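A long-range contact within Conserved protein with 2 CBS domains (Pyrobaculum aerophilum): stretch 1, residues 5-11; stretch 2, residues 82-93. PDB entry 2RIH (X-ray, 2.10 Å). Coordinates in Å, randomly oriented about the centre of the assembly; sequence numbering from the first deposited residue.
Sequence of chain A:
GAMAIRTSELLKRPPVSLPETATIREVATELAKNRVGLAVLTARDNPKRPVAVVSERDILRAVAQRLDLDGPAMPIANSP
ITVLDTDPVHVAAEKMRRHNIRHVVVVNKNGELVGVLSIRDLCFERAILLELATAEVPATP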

# COMPACT_ATOMS: atom_id res chain seq x y z
N ILE A 5 23.38 4.51 -0.10
CA ILE A 5 22.28 4.81 -1.07
C ILE A 5 21.38 5.90 -0.50
O ILE A 5 20.91 5.80 0.64
CB ILE A 5 21.45 3.56 -1.41
CG1 ILE A 5 22.34 2.47 -2.01
CG2 ILE A 5 20.31 3.91 -2.38
CD1 ILE A 5 21.64 1.15 -2.29
N ARG A 6 21.16 6.95 -1.29
CA ARG A 6 20.32 8.10 -0.92
C ARG A 6 18.91 7.93 -1.48
O ARG A 6 18.71 7.27 -2.50
CB ARG A 6 20.89 9.39 -1.50
CG ARG A 6 21.73 10.19 -0.55
CD ARG A 6 23.07 9.57 -0.28
NE ARG A 6 23.72 10.25 0.83
CZ ARG A 6 24.87 9.87 1.38
NH1 ARG A 6 25.53 8.81 0.90
NH2 ARG A 6 25.37 10.56 2.40
N THR A 7 17.94 8.57 -0.82
CA THR A 7 16.53 8.48 -1.22
C THR A 7 16.30 8.93 -2.67
O THR A 7 15.53 8.32 -3.40
CB THR A 7 15.59 9.28 -0.26
OG1 THR A 7 15.96 10.66 -0.25
CG2 THR A 7 15.67 8.73 1.15
N SER A 8 17.00 9.99 -3.08
CA SER A 8 16.93 10.53 -4.44
C SER A 8 17.27 9.49 -5.52
O SER A 8 16.73 9.56 -6.62
CB SER A 8 17.89 11.71 -4.57
OG SER A 8 19.24 11.31 -4.36
N GLU A 9 18.14 8.54 -5.20
CA GLU A 9 18.56 7.51 -6.13
C GLU A 9 17.46 6.51 -6.49
O GLU A 9 17.57 5.78 -7.48
CB GLU A 9 19.76 6.74 -5.56
CG GLU A 9 20.98 7.59 -5.29
CD GLU A 9 22.13 6.81 -4.72
OE1 GLU A 9 22.47 5.74 -5.28
OE2 GLU A 9 22.71 7.26 -3.71
N LEU A 10 16.41 6.46 -5.67
CA LEU A 10 15.31 5.50 -5.86
C LEU A 10 14.01 6.15 -6.34
O LEU A 10 12.98 5.49 -6.40
CB LEU A 10 15.04 4.75 -4.56
CG LEU A 10 16.25 4.12 -3.88
CD1 LEU A 10 15.82 3.39 -2.62
CD2 LEU A 10 17.02 3.17 -4.83
N LEU A 11 14.06 7.44 -6.67
CA LEU A 11 12.87 8.13 -7.15
C LEU A 11 12.62 7.77 -8.61
O LEU A 11 13.54 7.78 -9.42
CB LEU A 11 13.01 9.65 -6.97
CG LEU A 11 13.08 10.13 -5.51
CD1 LEU A 11 13.40 11.61 -5.45
CD2 LEU A 11 11.78 9.83 -4.77
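Stretch 2 (82-93) TVLDTDPVHVAA

Segments far apart in sequence are often joined through their backbones, with side chains filling in around the polar core, and residues 5-11 of this two-CBS-domain protein, held by residues 82-93, illustrate the principle. Stretch 2 leaves a short strand at 82-84, passes through a type I turn from Leu84 to Asp87, closed by Asp87 N to Leu84 O at 3.1 Å, and enters a helix that continues beyond Ala93. Stretch 1 meets it in an extended segment that folds into a 3-10 turn over residues 7-10.

At Ile5 the carbonyl takes a hydrogen bond from the helix entrance, Val89 N to Ile5 O at 2.9 Å, while Pro88 CA adds a CA-H...O contact to the same Ile5 O at 3.3 Å. Beside it, Ile5 CG2 packs on Val89 CG1 at 3.7 Å.

Arg6 lies across from Pro88 in a single beta bridge, their CA atoms 4.3 Å apart. Its side chain reaches the turn, where Arg6 NE donates to Thr86 O at 3.2 Å, the oxygen lying at the edge of the guanidinium, near its plane.

Thr7 is the most extensively covered residue of stretch 1. Thr7 N donates to Asp87 O at 2.9 Å, completing the bridge's pair of backbone hydrogen bonds, and Thr7 OG1 donates to Leu84 O at 2.7 Å. That carbonyl thus serves both the turn and the contact. The methyl group meets apolar neighbours: Thr7 CG2 is 4.0 Å from Val83 CG2 and 4.1 Å from Ala92 CB, so strand and helix both touch it.

Ser8 N then donates to Asp85 O at 3.2 Å. Glu9 makes no contact with stretch 2, but its carboxylate supports the segment from within, Arg6 N donating to Glu9 OE2 at 2.9 Å. Leu10 returns to the helix entrance, placing Leu10 CD1 3.5 Å from Val89 CG1.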

# COMPACT_ATOMS: atom_id res chain seq x y z
N THR A 82 8.29 13.63 6.12
CA THR A 82 9.28 13.88 5.09
C THR A 82 10.67 13.34 5.40
O THR A 82 11.04 13.14 6.56
CB THR A 82 9.44 15.40 4.84
OG1 THR A 82 9.97 16.01 6.02
CG2 THR A 82 8.11 16.06 4.47
N VAL A 83 11.43 13.12 4.33
CA VAL A 83 12.87 12.89 4.41
C VAL A 83 13.54 13.79 3.38
O VAL A 83 12.88 14.30 2.48
CB VAL A 83 13.27 11.42 4.15
CG1 VAL A 83 12.73 10.52 5.25
CG2 VAL A 83 12.79 10.95 2.77
N LEU A 84 14.84 13.99 3.54
CA LEU A 84 15.62 14.75 2.57
C LEU A 84 16.01 13.86 1.40
O LEU A 84 16.18 12.65 1.56
CB LEU A 84 16.88 15.33 3.22
CG LEU A 84 16.69 16.39 4.29
CD1 LEU A 84 18.00 16.60 5.06
CD2 LEU A 84 16.19 17.72 3.68
N ASP A 85 16.14 14.46 0.21
CA ASP A 85 16.65 13.77 -0.98
C ASP A 85 18.08 13.22 -0.79
O ASP A 85 18.49 12.27 -1.46
CB ASP A 85 16.58 14.69 -2.22
CG ASP A 85 17.33 16.01 -2.05
OD1 ASP A 85 17.67 16.39 -0.91
OD2 ASP A 85 17.55 16.69 -3.07
N THR A 86 18.80 13.83 0.15
CA THR A 86 20.17 13.45 0.50
C THR A 86 20.28 12.48 1.69
O THR A 86 21.38 12.03 2.02
CB THR A 86 20.97 14.71 0.89
OG1 THR A 86 20.24 15.43 1.89
CG2 THR A 86 21.20 15.61 -0.33
N ASP A 87 19.16 12.16 2.34
CA ASP A 87 19.16 11.17 3.42
C ASP A 87 19.43 9.76 2.89
O ASP A 87 18.98 9.44 1.79
CB ASP A 87 17.82 11.14 4.16
CG ASP A 87 17.67 12.27 5.15
OD1 ASP A 87 18.70 12.86 5.55
OD2 ASP A 87 16.52 12.58 5.53
N PRO A 88 20.17 8.95 3.65
CA PRO A 88 20.28 7.53 3.34
C PRO A 88 18.93 6.83 3.45
O PRO A 88 18.09 7.21 4.26
CB PRO A 88 21.26 6.99 4.39
CG PRO A 88 21.28 8.00 5.47
CD PRO A 88 20.98 9.31 4.83
N VAL A 89 18.74 5.81 2.63
CA VAL A 89 17.45 5.13 2.56
C VAL A 89 16.99 4.52 3.90
O VAL A 89 15.79 4.31 4.09
CB VAL A 89 17.44 4.06 1.44
CG1 VAL A 89 17.67 4.73 0.08
CG2 VAL A 89 18.49 2.98 1.69
N HIS A 90 17.91 4.25 4.83
CA HIS A 90 17.54 3.69 6.13
C HIS A 90 16.74 4.69 6.97
O HIS A 90 15.91 4.28 7.80
CB HIS A 90 18.76 3.16 6.91
CG HIS A 90 19.61 4.22 7.55
ND1 HIS A 90 19.26 4.83 8.73
CD2 HIS A 90 20.81 4.73 7.20
CE1 HIS A 90 20.19 5.70 9.07
NE2 HIS A 90 21.15 5.66 8.16
N VAL A 91 16.97 5.98 6.74
CA VAL A 91 16.19 7.03 7.39
C VAL A 91 14.72 7.00 6.94
O VAL A 91 13.83 7.23 7.75
CB VAL A 91 16.78 8.44 7.13
CG1 VAL A 91 15.84 9.53 7.62
CG2 VAL A 91 18.14 8.58 7.80
N ALA A 92 14.49 6.70 5.66
CA ALA A 92 13.12 6.61 5.12
C ALA A 92 12.41 5.37 5.67
O ALA A 92 11.27 5.47 6.13
CB ALA A 92 13.13 6.58 3.61
N ALA A 93 13.09 4.23 5.61
CA ALA A 93 12.57 2.97 6.14
C ALA A 93 12.16 3.11 7.60
O ALA A 93 11.07 2.70 7.98
CB ALA A 93 13.60 1.86 5.99